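Endo-1,4-beta-xylanase (Pseudoalteromonas haloplanktis, PDB 1H12) hydrolyses internal beta-1,4-xylosidic linkages of xylan as a cold-adapted family 8 glycoside hydrolase. Local coordinates at residues W82-A87 against A150-N155; P141-E146 against P201-P206; A207-F212 against Q227-S232. All coordinates share one frame; numbering follows the deposited sequence.

Contact 1: W82-A87 against A150-N155; sequences WGMTAA and AFALLN
Thr85 OG1 lies 3.6 Å from Ala152 CB, so the hydroxyl meets only a methyl across the contact. Its polar need is met within its own helix, by a hydrogen bond to the carbonyl oxygen of Ser81, one turn back. With OG1 beside the backbone N (chi1 -60°), the hydroxyl is well placed for that bond, and CG2, anti to the same N, is carried toward the Phe151 ring. A threonine thus suits a buried helix face: it satisfies its side-chain hydroxyl on the helix backbone and offers a methyl to its neighbour. CG2 meets the ring edge close to its plane, with Phe151 CE2 at 4.0 Å. The ring gets there because Phe151 CG is anti to the backbone N, chi1 178°; Phe208 stacks on the ring, and Tyr211 and Phe399 meet it at steep angles.

The closest pair of CA atoms is Thr85 and Ala152, only 4.9 Å apart. Such proximity favours alanine, and Ala152 CB also touches Met84 CB at 4.1 Å. The two segments, on helices 77-89 and 143-160, run in nearly the same direction, 26° apart, with axes 8.7 Å from each other. Near-parallel packing of helices distant in sequence is consistent with the (alpha/alpha)6 barrel of family 8, in which helices of one layer run side by side in one direction.

Where Thr85 and Phe151 fill one flank, Met84 and Leu153 fill another. The methionine chain turns about its CG-SD bond, and its end methyl CE reaches Leu153 CG at 4.2 Å. A long, flexible thioether can reach several neighbours at once: Leu153 here, and Phe96, Leu99 and Trp100 of helix 93-107, of which Trp100 touches Leu153 as well.

Contact 2: P141-E146 against P201-P206; sequences PAPDGE and PSYHIP
Asp144 lays its carboxylate over the Tyr203 ring, the two planes only 17° apart. The carboxylate sits toward one side of the ring, with Asp144 CG 3.4 Å from Tyr203 CD1 and Asp144 OD1 3.3 Å from Tyr203 CE1. Asp144 CG stands between the backbone N and the carbonyl carbon (chi1 66°), which folds the short side chain across the ring; the backbone N of Asp144 also lies above the ring, over its centre. Farther along the ring, Pro143 CD touches Tyr203 CE2 at 3.7 Å. The flat ring suits a place against both Pro143 CD and the folded Asp144 side chain, and its hydroxyl end reaches toward Ala142; the carboxylate's attraction is to polar partners.

A water ties the second oxygen to the facing segment, 201-206: it donates to Asp144 OD2 and to Ser202 O, the latter at 2.7 Å. Further out, OD2 forms a salt bridge with Arg284, Ser202 O accepts a hydrogen bond from Asn288, and OD1 lies near Glu78 OE2, another carboxylate oxygen. Replacing Tyr203 with an alanine would probably open a gap beside Pro143 and uncover one side of the Asp144 carboxylate, whose hold would then rest on Arg284 and the water.

Gly145 N bonds Ala142 O at 2.8 Å, and a CB at Gly145 would crowd that oxygen, which favours glycine. Opposite, Pro201 to Tyr203 form a 3-10 turn, with His204 N bonded to Pro201 O at 3.0 Å.

The contact joins the beginning of helix 143-160 to the loop between strand 188-189 and helix 206-215, within the (alpha/alpha)6 barrel of family 8 enzymes. Ile189 of that strand touches both Pro143 and Tyr203, while helix 283-296 supplies Arg284 and Asn288.

Contact 3: A207-F212 against Q227-S232; sequences AFYDYF and QVATKS
Tyr209 and Val228 form a CH-pi contact: Val228 CG1 sits over the face of the tyrosine ring, 3.6 Å from its centroid and 12° off the normal. Having CG1 anti to the backbone N (chi1 174°) brings this methyl over the ring. Apolar contact continues at Tyr209 CB, which meets Ala229 CB at 3.8 Å. A small residue fits here, for Tyr209 and Ala229 have the closest CA atoms of the pair, 5.1 Å apart.

Segments 207-212 and 227-232 run antiparallel, 169° between their directions; they lie on helices 206-215 and 219-243, which are joined by a short connection, a helical hairpin of the sort from which (alpha/alpha)6 barrels are built.

Polar groups border the apolar patch. Ser232 OG approaches the ring edge in plane, 3.5 Å from Tyr209 CE2, while its hydrogen bond is made with His204 ND1. The Tyr209 hydroxyl is hydrogen-bonded to Glu147 OE2 of helix 143-160. Asp210 rests both carboxylate oxygens against the Ala229 methyl, OD1 at 3.6 Å from CB, and forms a salt bridge from OD2 to Arg233. A water lies 3.1 Å from Thr230 OG1 and donates a weak hydrogen bond to Asp210 OD1.

Contacts 1 and 2 share helix 143-160 and have centres about 14 Å apart; their segments alternate along the chain, so the two contacts cross in sequence. Contact 3 follows both, its first segment continuing directly from 201-206. Its centre is about 12 Å from that of contact 2 and about 17 Å from that of contact 1. Trp82 packs on Asp144 between contacts 1 and 2, and the Tyr209 hydroxyl lies close to Tyr203 O between contacts 2 and 3. Together they tie helices 77-89, 143-160, 206-215 and 219-243 into one continuous portion of the helical barrel. None of the six segments contains the xylose-pocket residues Gln327, Gly341, Glu342, Tyr378 and Asn382.

Contact 1: W82-A87 against A150-N155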
ATOM      1  N   TRP A  82       5.235   4.515  -1.516  1.00  6.71           N
ATOM      2  CA  TRP A  82       5.110   4.203  -0.105  1.00  7.09           C
ATOM      3  C   TRP A  82       6.103   5.014   0.693  1.00  7.17           C
ATOM      4  O   TRP A  82       5.772   5.550   1.777  1.00  7.74           O
ATOM      5  CB  TRP A  82       5.264   2.709   0.155  1.00  6.99           C
ATOM      6  CG  TRP A  82       4.213   1.850  -0.450  1.00  7.03           C
ATOM      7  CD1 TRP A  82       2.943   2.211  -0.779  1.00  7.81           C
ATOM      8  CD2 TRP A  82       4.336   0.473  -0.818  1.00  7.19           C
ATOM      9  NE1 TRP A  82       2.278   1.135  -1.321  1.00  8.61           N
ATOM     10  CE2 TRP A  82       3.096   0.068  -1.358  1.00  7.94           C
ATOM     11  CE3 TRP A  82       5.379  -0.457  -0.797  1.00  8.21           C
ATOM     12  CZ2 TRP A  82       2.871  -1.208  -1.843  1.00  8.95           C
ATOM     13  CZ3 TRP A  82       5.166  -1.718  -1.283  1.00  9.62           C
ATOM     14  CH2 TRP A  82       3.914  -2.088  -1.781  1.00 10.13           C
ATOM     15  N   GLY A  83       7.328   5.143   0.190  1.00  6.93           N
ATOM     16  CA  GLY A  83       8.332   5.951   0.876  1.00  7.27           C
ATOM     17  C   GLY A  83       7.951   7.417   0.955  1.00  6.92           C
ATOM     18  O   GLY A  83       8.146   8.057   1.980  1.00  7.44           O
ATOM     19  N   MET A  84       7.404   7.960  -0.130  1.00  7.08           N
ATOM     20  CA  MET A  84       6.897   9.329  -0.087  1.00  6.80           C
ATOM     21  C   MET A  84       5.778   9.487   0.935  1.00  6.73           C
ATOM     22  O   MET A  84       5.693  10.492   1.656  1.00  7.36           O
ATOM     23  CB  MET A  84       6.395   9.752  -1.477  1.00  6.90           C
ATOM     24  CG  MET A  84       7.522  10.055  -2.468  1.00  7.01           C
ATOM     25  SD  MET A  84       6.966  10.167  -4.166  1.00  7.53           S
ATOM     26  CE  MET A  84       5.723  11.466  -4.032  1.00  8.47           C
ATOM     27  N   THR A  85       4.893   8.510   0.993  1.00  6.62           N
ATOM     28  CA  THR A  85       3.794   8.540   1.928  1.00  6.77           C
ATOM     29  C   THR A  85       4.308   8.564   3.370  1.00  6.86           C
ATOM     30  O   THR A  85       3.858   9.342   4.200  1.00  7.75           O
ATOM     31  CB  THR A  85       2.838   7.385   1.657  1.00  7.25           C
ATOM     32  OG1 THR A  85       2.322   7.489   0.338  1.00  7.62           O
ATOM     33  CG2 THR A  85       1.664   7.397   2.609  1.00  8.52           C
ATOM     34  N   ALA A  86       5.272   7.699   3.664  1.00  7.43           N
ATOM     35  CA  ALA A  86       5.846   7.701   4.984  1.00  7.32           C
ATOM     36  C   ALA A  86       6.473   9.034   5.322  1.00  8.15           C
ATOM     37  O   ALA A  86       6.322   9.570   6.435  1.00  8.48           O
ATOM     38  CB  ALA A  86       6.877   6.573   5.101  1.00  8.66           C
ATOM     39  N   ALA A  87       7.226   9.590   4.373  1.00  7.51           N
ATOM     40  CA  ALA A  87       7.897  10.869   4.611  1.00  7.92           C
ATOM     41  C   ALA A  87       6.906  11.982   4.928  1.00  7.17           C
ATOM     42  O   ALA A  87       7.111  12.761   5.848  1.00  8.30           O
ATOM     43  CB  ALA A  87       8.773  11.196   3.385  1.00  8.27           C
ATOM     44  N   ALA A 150      -0.425  10.072  -5.851  1.00  6.60           N
ATOM     45  CA  ALA A 150      -1.425  11.144  -5.771  1.00  6.89           C
ATOM     46  C   ALA A 150      -1.757  11.486  -4.336  1.00  6.75           C
ATOM     47  O   ALA A 150      -1.842  12.658  -3.956  1.00  7.45           O
ATOM     48  CB  ALA A 150      -2.672  10.728  -6.514  1.00  7.75           C
ATOM     49  N   PHE A 151      -1.977  10.452  -3.533  1.00  6.65           N
ATOM     50  CA  PHE A 151      -2.261  10.623  -2.113  1.00  6.74           C
ATOM     51  C   PHE A 151      -1.137  11.418  -1.426  1.00  6.71           C
ATOM     52  O   PHE A 151      -1.379  12.389  -0.700  1.00  7.15           O
ATOM     53  CB  PHE A 151      -2.451   9.260  -1.461  1.00  7.22           C
ATOM     54  CG  PHE A 151      -2.709   9.332   0.011  1.00  6.93           C
ATOM     55  CD1 PHE A 151      -3.944   9.741   0.529  1.00  7.47           C
ATOM     56  CD2 PHE A 151      -1.723   8.987   0.913  1.00  7.48           C
ATOM     57  CE1 PHE A 151      -4.174   9.850   1.860  1.00  7.83           C
ATOM     58  CE2 PHE A 151      -1.934   9.062   2.266  1.00  7.91           C
ATOM     59  CZ  PHE A 151      -3.169   9.508   2.752  1.00  8.18           C
ATOM     60  N   ALA A 152       0.096  10.968  -1.604  1.00  6.85           N
ATOM     61  CA  ALA A 152       1.204  11.600  -0.952  1.00  6.84           C
ATOM     62  C   ALA A 152       1.397  13.046  -1.375  1.00  6.75           C
ATOM     63  O   ALA A 152       1.664  13.927  -0.542  1.00  7.29           O
ATOM     64  CB  ALA A 152       2.470  10.775  -1.216  1.00  8.00           C
ATOM     65  N   LEU A 153       1.244  13.332  -2.669  1.00  7.24           N
ATOM     66  CA  LEU A 153       1.386  14.676  -3.209  1.00  7.09           C
ATOM     67  C   LEU A 153       0.311  15.633  -2.683  1.00  7.55           C
ATOM     68  O   LEU A 153       0.593  16.804  -2.376  1.00  7.67           O
ATOM     69  CB  LEU A 153       1.412  14.632  -4.727  1.00  7.66           C
ATOM     70  CG  LEU A 153       2.689  14.043  -5.328  1.00  7.28           C
ATOM     71  CD1 LEU A 153       2.426  13.612  -6.764  1.00  8.47           C
ATOM     72  CD2 LEU A 153       3.856  15.021  -5.265  1.00  8.23           C
ATOM     73  N   LEU A 154      -0.935  15.157  -2.578  1.00  7.20           N
ATOM     74  CA  LEU A 154      -1.976  16.004  -2.023  1.00  7.48           C
ATOM     75  C   LEU A 154      -1.676  16.367  -0.599  1.00  7.40           C
ATOM     76  O   LEU A 154      -1.899  17.517  -0.168  1.00  8.24           O
ATOM     77  CB  LEU A 154      -3.337  15.311  -2.104  1.00  7.83           C
ATOM     78  CG  LEU A 154      -4.000  15.258  -3.479  1.00  8.26           C
ATOM     79  CD1 LEU A 154      -5.206  14.353  -3.403  1.00  9.09           C
ATOM     80  CD2 LEU A 154      -4.375  16.655  -3.983  1.00  8.89           C
ATOM     81  N   ASN A 155      -1.170  15.412   0.184  1.00  7.36           N
ATOM     82  CA  ASN A 155      -0.794  15.688   1.565  1.00  7.80           C
ATOM     83  C   ASN A 155       0.394  16.646   1.660  1.00  7.50           C
ATOM     84  O   ASN A 155       0.420  17.508   2.517  1.00  8.51           O
ATOM     85  CB  ASN A 155      -0.532  14.388   2.304  1.00  7.62           C
ATOM     86  CG  ASN A 155      -1.807  13.677   2.735  1.00  7.82           C
ATOM     87  OD1 ASN A 155      -2.222  12.655   2.000  1.00 10.57           O
ATOM     88  ND2 ASN A 155      -2.402  14.096   3.745  1.00  6.57           N
TER

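Contact 2: P141-E146 against P201-P206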
ATOM      1  N   PRO A 141       2.624   0.105 -15.844  1.00  8.56           N
ATOM      2  CA  PRO A 141       2.446   0.583 -14.476  1.00  8.50           C
ATOM      3  C   PRO A 141       2.102  -0.520 -13.489  1.00  7.90           C
ATOM      4  O   PRO A 141       1.681  -1.612 -13.855  1.00  9.62           O
ATOM      5  CB  PRO A 141       1.280   1.550 -14.612  1.00  8.92           C
ATOM      6  CG  PRO A 141       0.395   0.892 -15.674  1.00  9.82           C
ATOM      7  CD  PRO A 141       1.383   0.296 -16.663  1.00  9.31           C
ATOM      8  N   ALA A 142       2.249  -0.185 -12.211  1.00  7.90           N
ATOM      9  CA  ALA A 142       1.670  -0.924 -11.082  1.00  7.70           C
ATOM     10  C   ALA A 142       0.721   0.105 -10.438  1.00  7.40           C
ATOM     11  O   ALA A 142       1.186   0.921  -9.645  1.00  7.62           O
ATOM     12  CB  ALA A 142       2.696  -1.403 -10.108  1.00  8.39           C
ATOM     13  N   PRO A 143      -0.561   0.117 -10.840  1.00  6.96           N
ATOM     14  CA  PRO A 143      -1.398   1.305 -10.560  1.00  7.59           C
ATOM     15  C   PRO A 143      -1.585   1.757  -9.145  1.00  7.10           C
ATOM     16  O   PRO A 143      -1.934   2.918  -8.944  1.00  7.35           O
ATOM     17  CB  PRO A 143      -2.696   0.955 -11.243  1.00  8.37           C
ATOM     18  CG  PRO A 143      -2.256   0.159 -12.468  1.00  8.79           C
ATOM     19  CD  PRO A 143      -1.147  -0.709 -11.916  1.00  7.90           C
ATOM     20  N   ASP A 144      -1.404   0.901  -8.121  1.00  6.90           N
ATOM     21  CA  ASP A 144      -1.409   1.435  -6.780  1.00  6.89           C
ATOM     22  C   ASP A 144      -0.247   2.358  -6.469  1.00  6.86           C
ATOM     23  O   ASP A 144      -0.346   3.155  -5.543  1.00  7.14           O
ATOM     24  CB  ASP A 144      -1.591   0.362  -5.720  1.00  7.14           C
ATOM     25  CG  ASP A 144      -0.459  -0.640  -5.583  1.00  7.26           C
ATOM     26  OD1 ASP A 144       0.240  -0.875  -6.624  1.00  7.45           O
ATOM     27  OD2 ASP A 144      -0.288  -1.199  -4.486  1.00  8.37           O
ATOM     28  N   GLY A 145       0.839   2.290  -7.238  1.00  6.70           N
ATOM     29  CA  GLY A 145       1.899   3.284  -7.126  1.00  6.92           C
ATOM     30  C   GLY A 145       1.363   4.683  -7.444  1.00  6.26           C
ATOM     31  O   GLY A 145       1.518   5.590  -6.639  1.00  6.58           O
ATOM     32  N   GLU A 146       0.710   4.850  -8.591  1.00  6.72           N
ATOM     33  CA  GLU A 146       0.114   6.129  -8.924  1.00  6.84           C
ATOM     34  C   GLU A 146      -0.904   6.550  -7.861  1.00  6.87           C
ATOM     35  O   GLU A 146      -0.964   7.741  -7.520  1.00  6.91           O
ATOM     36  CB  GLU A 146      -0.570   6.076 -10.304  1.00  7.39           C
ATOM     37  CG  GLU A 146       0.368   6.068 -11.496  1.00  7.56           C
ATOM     38  CD  GLU A 146       0.985   4.743 -11.936  1.00  7.41           C
ATOM     39  OE1 GLU A 146       0.981   3.776 -11.120  1.00  7.70           O
ATOM     40  OE2 GLU A 146       1.447   4.693 -13.086  1.00  8.10           O
ATOM     41  N   PRO A 201      -7.287  -6.697  -5.763  1.00  7.01           N
ATOM     42  CA  PRO A 201      -7.874  -6.215  -4.507  1.00  7.31           C
ATOM     43  C   PRO A 201      -6.979  -5.321  -3.711  1.00  6.85           C
ATOM     44  O   PRO A 201      -7.466  -4.372  -3.103  1.00  7.49           O
ATOM     45  CB  PRO A 201      -8.318  -7.512  -3.818  1.00  7.38           C
ATOM     46  CG  PRO A 201      -8.721  -8.400  -4.982  1.00  8.28           C
ATOM     47  CD  PRO A 201      -7.650  -8.113  -6.036  1.00  7.52           C
ATOM     48  N   SER A 202      -5.700  -5.619  -3.656  1.00  6.74           N
ATOM     49  CA  SER A 202      -4.759  -4.812  -2.859  1.00  7.29           C
ATOM     50  C   SER A 202      -4.642  -3.362  -3.309  1.00  6.35           C
ATOM     51  O   SER A 202      -4.129  -2.541  -2.568  1.00  7.14           O
ATOM     52  CB  SER A 202      -3.355  -5.436  -2.870  1.00  7.70           C
ATOM     53  OG  SER A 202      -2.659  -5.159  -4.059  1.00  8.36           O
ATOM     54  N   TYR A 203      -5.103  -3.050  -4.515  1.00  6.55           N
ATOM     55  CA  TYR A 203      -5.059  -1.700  -5.014  1.00  6.79           C
ATOM     56  C   TYR A 203      -6.212  -0.836  -4.516  1.00  7.33           C
ATOM     57  O   TYR A 203      -6.246   0.373  -4.728  1.00  8.03           O
ATOM     58  CB  TYR A 203      -5.067  -1.669  -6.529  1.00  7.55           C
ATOM     59  CG  TYR A 203      -3.893  -2.303  -7.244  1.00  7.52           C
ATOM     60  CD1 TYR A 203      -2.827  -2.924  -6.565  1.00  7.39           C
ATOM     61  CD2 TYR A 203      -3.826  -2.271  -8.628  1.00  7.97           C
ATOM     62  CE1 TYR A 203      -1.773  -3.468  -7.263  1.00  7.70           C
ATOM     63  CE2 TYR A 203      -2.780  -2.830  -9.325  1.00  8.48           C
ATOM     64  CZ  TYR A 203      -1.733  -3.420  -8.645  1.00  8.07           C
ATOM     65  OH  TYR A 203      -0.658  -3.934  -9.353  1.00  9.81           O
ATOM     66  N   HIS A 204      -7.212  -1.463  -3.879  1.00  7.45           N
ATOM     67  CA  HIS A 204      -8.438  -0.777  -3.419  1.00  7.18           C
ATOM     68  C   HIS A 204      -8.227  -0.182  -2.038  1.00  7.46           C
ATOM     69  O   HIS A 204      -8.162  -0.902  -1.037  1.00  7.94           O
ATOM     70  CB  HIS A 204      -9.572  -1.769  -3.411  1.00  7.28           C
ATOM     71  CG  HIS A 204     -10.066  -2.070  -4.779  1.00  7.32           C
ATOM     72  ND1 HIS A 204     -11.187  -1.453  -5.257  1.00  8.22           N
ATOM     73  CD2 HIS A 204      -9.544  -2.818  -5.783  1.00  7.88           C
ATOM     74  CE1 HIS A 204     -11.341  -1.843  -6.510  1.00  8.94           C
ATOM     75  NE2 HIS A 204     -10.356  -2.676  -6.869  1.00  8.52           N
ATOM     76  N   ILE A 205      -8.182   1.166  -1.993  1.00  7.71           N
ATOM     77  CA  ILE A 205      -8.027   1.885  -0.726  1.00  7.75           C
ATOM     78  C   ILE A 205      -9.145   2.898  -0.704  1.00  7.61           C
ATOM     79  O   ILE A 205      -8.962   4.060  -1.103  1.00  7.75           O
ATOM     80  CB  ILE A 205      -6.649   2.493  -0.566  1.00  8.63           C
ATOM     81  CG1 ILE A 205      -5.571   1.457  -0.914  1.00 10.86           C
ATOM     82  CG2 ILE A 205      -6.499   3.031   0.841  1.00 10.11           C
ATOM     83  CD1 ILE A 205      -4.249   1.973  -1.023  1.00 16.77           C
ATOM     84  N   PRO A 206     -10.348   2.521  -0.262  1.00  7.94           N
ATOM     85  CA  PRO A 206     -11.508   3.377  -0.513  1.00  7.90           C
ATOM     86  C   PRO A 206     -11.374   4.783   0.083  1.00  7.68           C
ATOM     87  O   PRO A 206     -11.730   5.759  -0.562  1.00  8.20           O
ATOM     88  CB  PRO A 206     -12.679   2.583   0.057  1.00  8.22           C
ATOM     89  CG  PRO A 206     -12.240   1.152  -0.113  1.00  9.07           C
ATOM     90  CD  PRO A 206     -10.747   1.165   0.191  1.00  8.52           C
TER
HETATM   91  O   HOH W   1      -1.696  -1.395  -2.184  1.00  8.91           O

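Contact 3: A207-F212 against Q227-S232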
ATOM      1  N   ALA A 207     -10.798   4.891   1.274  1.00  7.65           N
ATOM      2  CA  ALA A 207     -10.649   6.175   1.923  1.00  7.99           C
ATOM      3  C   ALA A 207      -9.794   7.110   1.111  1.00  7.55           C
ATOM      4  O   ALA A 207      -9.988   8.337   1.185  1.00  8.06           O
ATOM      5  CB  ALA A 207     -10.084   6.000   3.319  1.00  9.19           C
ATOM      6  N   PHE A 208      -8.793   6.603   0.387  1.00  7.60           N
ATOM      7  CA  PHE A 208      -8.008   7.496  -0.471  1.00  7.13           C
ATOM      8  C   PHE A 208      -8.918   8.207  -1.477  1.00  7.03           C
ATOM      9  O   PHE A 208      -8.718   9.374  -1.768  1.00  7.63           O
ATOM     10  CB  PHE A 208      -6.903   6.752  -1.240  1.00  7.20           C
ATOM     11  CG  PHE A 208      -5.672   6.389  -0.451  1.00  7.07           C
ATOM     12  CD1 PHE A 208      -5.575   6.563   0.910  1.00  7.28           C
ATOM     13  CD2 PHE A 208      -4.572   5.882  -1.141  1.00  8.26           C
ATOM     14  CE1 PHE A 208      -4.412   6.200   1.581  1.00  8.06           C
ATOM     15  CE2 PHE A 208      -3.447   5.501  -0.475  1.00  8.27           C
ATOM     16  CZ  PHE A 208      -3.351   5.651   0.886  1.00  8.23           C
ATOM     17  N   TYR A 209      -9.880   7.482  -2.041  1.00  7.50           N
ATOM     18  CA  TYR A 209     -10.738   8.072  -3.062  1.00  7.77           C
ATOM     19  C   TYR A 209     -11.622   9.164  -2.445  1.00  7.79           C
ATOM     20  O   TYR A 209     -11.879  10.193  -3.083  1.00  8.45           O
ATOM     21  CB  TYR A 209     -11.566   7.013  -3.756  1.00  8.26           C
ATOM     22  CG  TYR A 209     -10.763   5.811  -4.224  1.00  7.76           C
ATOM     23  CD1 TYR A 209      -9.612   5.918  -4.964  1.00  8.30           C
ATOM     24  CD2 TYR A 209     -11.199   4.545  -3.882  1.00  8.59           C
ATOM     25  CE1 TYR A 209      -8.919   4.798  -5.358  1.00  9.01           C
ATOM     26  CE2 TYR A 209     -10.490   3.413  -4.273  1.00  8.59           C
ATOM     27  CZ  TYR A 209      -9.365   3.525  -5.000  1.00  7.95           C
ATOM     28  OH  TYR A 209      -8.698   2.354  -5.317  1.00  9.80           O
ATOM     29  N   ASP A 210     -12.106   8.952  -1.208  1.00  8.10           N
ATOM     30  CA  ASP A 210     -12.846  10.006  -0.537  1.00  8.11           C
ATOM     31  C   ASP A 210     -11.992  11.223  -0.276  1.00  8.37           C
ATOM     32  O   ASP A 210     -12.461  12.353  -0.413  1.00  9.16           O
ATOM     33  CB  ASP A 210     -13.376   9.458   0.798  1.00  9.69           C
ATOM     34  CG  ASP A 210     -14.549   8.532   0.648  1.00 11.34           C
ATOM     35  OD1 ASP A 210     -15.526   8.986   0.007  1.00 14.05           O
ATOM     36  OD2 ASP A 210     -14.539   7.406   1.139  1.00 13.13           O
ATOM     37  N   TYR A 211     -10.715  11.017   0.089  1.00  8.02           N
ATOM     38  CA  TYR A 211      -9.783  12.129   0.256  1.00  8.45           C
ATOM     39  C   TYR A 211      -9.555  12.835  -1.101  1.00  7.78           C
ATOM     40  O   TYR A 211      -9.569  14.074  -1.164  1.00  8.83           O
ATOM     41  CB  TYR A 211      -8.468  11.549   0.820  1.00  8.37           C
ATOM     42  CG  TYR A 211      -7.355  12.540   0.982  1.00  7.45           C
ATOM     43  CD1 TYR A 211      -7.352  13.486   1.974  1.00  8.79           C
ATOM     44  CD2 TYR A 211      -6.262  12.512   0.123  1.00  8.58           C
ATOM     45  CE1 TYR A 211      -6.307  14.403   2.094  1.00  8.76           C
ATOM     46  CE2 TYR A 211      -5.196  13.369   0.283  1.00  8.40           C
ATOM     47  CZ  TYR A 211      -5.239  14.357   1.228  1.00  8.32           C
ATOM     48  OH  TYR A 211      -4.197  15.261   1.276  1.00  9.36           O
ATOM     49  N   PHE A 212      -9.381  12.083  -2.175  1.00  7.74           N
ATOM     50  CA  PHE A 212      -9.217  12.707  -3.477  1.00  7.64           C
ATOM     51  C   PHE A 212     -10.435  13.600  -3.785  1.00  8.32           C
ATOM     52  O   PHE A 212     -10.291  14.733  -4.233  1.00  9.01           O
ATOM     53  CB  PHE A 212      -9.083  11.681  -4.567  1.00  7.85           C
ATOM     54  CG  PHE A 212      -7.872  10.744  -4.489  1.00  7.48           C
ATOM     55  CD1 PHE A 212      -6.779  11.040  -3.746  1.00  8.05           C
ATOM     56  CD2 PHE A 212      -7.846   9.601  -5.242  1.00  7.98           C
ATOM     57  CE1 PHE A 212      -5.675  10.201  -3.721  1.00  7.84           C
ATOM     58  CE2 PHE A 212      -6.772   8.742  -5.223  1.00  8.24           C
ATOM     59  CZ  PHE A 212      -5.671   9.039  -4.455  1.00  8.01           C
ATOM     60  N   GLN A 227     -17.763   8.334  -6.211  1.00  9.02           N
ATOM     61  CA  GLN A 227     -18.310   7.149  -6.818  1.00  9.17           C
ATOM     62  C   GLN A 227     -17.245   6.032  -6.849  1.00  9.47           C
ATOM     63  O   GLN A 227     -17.579   4.855  -6.629  1.00 10.12           O
ATOM     64  CB  GLN A 227     -18.769   7.463  -8.217  1.00  9.13           C
ATOM     65  CG  GLN A 227     -20.030   8.344  -8.215  1.00 10.20           C
ATOM     66  CD  GLN A 227     -20.181   9.171  -9.466  1.00  9.79           C
ATOM     67  OE1 GLN A 227     -19.593   8.876 -10.504  1.00 11.73           O
ATOM     68  NE2 GLN A 227     -21.005  10.218  -9.371  1.00 10.62           N
ATOM     69  N   VAL A 228     -15.991   6.376  -7.133  1.00  8.54           N
ATOM     70  CA  VAL A 228     -14.911   5.378  -7.074  1.00  8.26           C
ATOM     71  C   VAL A 228     -14.851   4.801  -5.665  1.00  8.06           C
ATOM     72  O   VAL A 228     -14.684   3.592  -5.483  1.00  8.58           O
ATOM     73  CB  VAL A 228     -13.567   6.015  -7.499  1.00  8.17           C
ATOM     74  CG1 VAL A 228     -12.426   5.054  -7.297  1.00  8.56           C
ATOM     75  CG2 VAL A 228     -13.597   6.415  -8.977  1.00  9.50           C
ATOM     76  N   ALA A 229     -14.956   5.649  -4.634  1.00  8.26           N
ATOM     77  CA  ALA A 229     -14.933   5.157  -3.260  1.00  8.74           C
ATOM     78  C   ALA A 229     -16.035   4.137  -2.994  1.00  9.34           C
ATOM     79  O   ALA A 229     -15.784   3.064  -2.433  1.00  9.58           O
ATOM     80  CB  ALA A 229     -15.003   6.309  -2.285  1.00  9.38           C
ATOM     81  N   THR A 230     -17.263   4.465  -3.388  1.00  9.64           N
ATOM     82  CA  THR A 230     -18.367   3.566  -3.162  1.00 11.11           C
ATOM     83  C   THR A 230     -18.187   2.278  -3.925  1.00  9.63           C
ATOM     84  O   THR A 230     -18.441   1.176  -3.396  1.00 10.67           O
ATOM     85  CB  THR A 230     -19.672   4.281  -3.580  1.00 13.01           C
ATOM     86  OG1 THR A 230     -19.848   5.416  -2.772  1.00 19.00           O
ATOM     87  CG2 THR A 230     -20.893   3.341  -3.431  1.00 15.72           C
ATOM     88  N   LYS A 231     -17.752   2.349  -5.169  1.00  9.31           N
ATOM     89  CA  LYS A 231     -17.573   1.161  -5.987  1.00  9.31           C
ATOM     90  C   LYS A 231     -16.424   0.320  -5.432  1.00  8.85           C
ATOM     91  O   LYS A 231     -16.463  -0.912  -5.611  1.00  9.39           O
ATOM     92  CB  LYS A 231     -17.314   1.546  -7.435  1.00 10.94           C
ATOM     93  CG  LYS A 231     -18.602   1.925  -8.180  1.00 15.52           C
ATOM     94  CD  LYS A 231     -18.346   2.164  -9.643  1.00 19.49           C
ATOM     95  CE  LYS A 231     -19.560   2.382 -10.467  1.00 27.70           C
ATOM     96  NZ  LYS A 231     -19.219   2.816 -11.905  1.00 31.41           N
ATOM     97  N   SER A 232     -15.441   0.939  -4.801  1.00  8.33           N
ATOM     98  CA  SER A 232     -14.319   0.202  -4.249  1.00  8.16           C
ATOM     99  C   SER A 232     -14.762  -0.596  -3.015  1.00  8.50           C
ATOM    100  O   SER A 232     -14.393  -1.765  -2.854  1.00  8.39           O
ATOM    101  CB  SER A 232     -13.183   1.145  -3.939  1.00  7.98           C
ATOM    102  OG  SER A 232     -12.072   0.438  -3.417  1.00  8.37           O
TER
HETATM  103  O   HOH W   2     -18.309   7.824  -1.464  1.00 33.91           O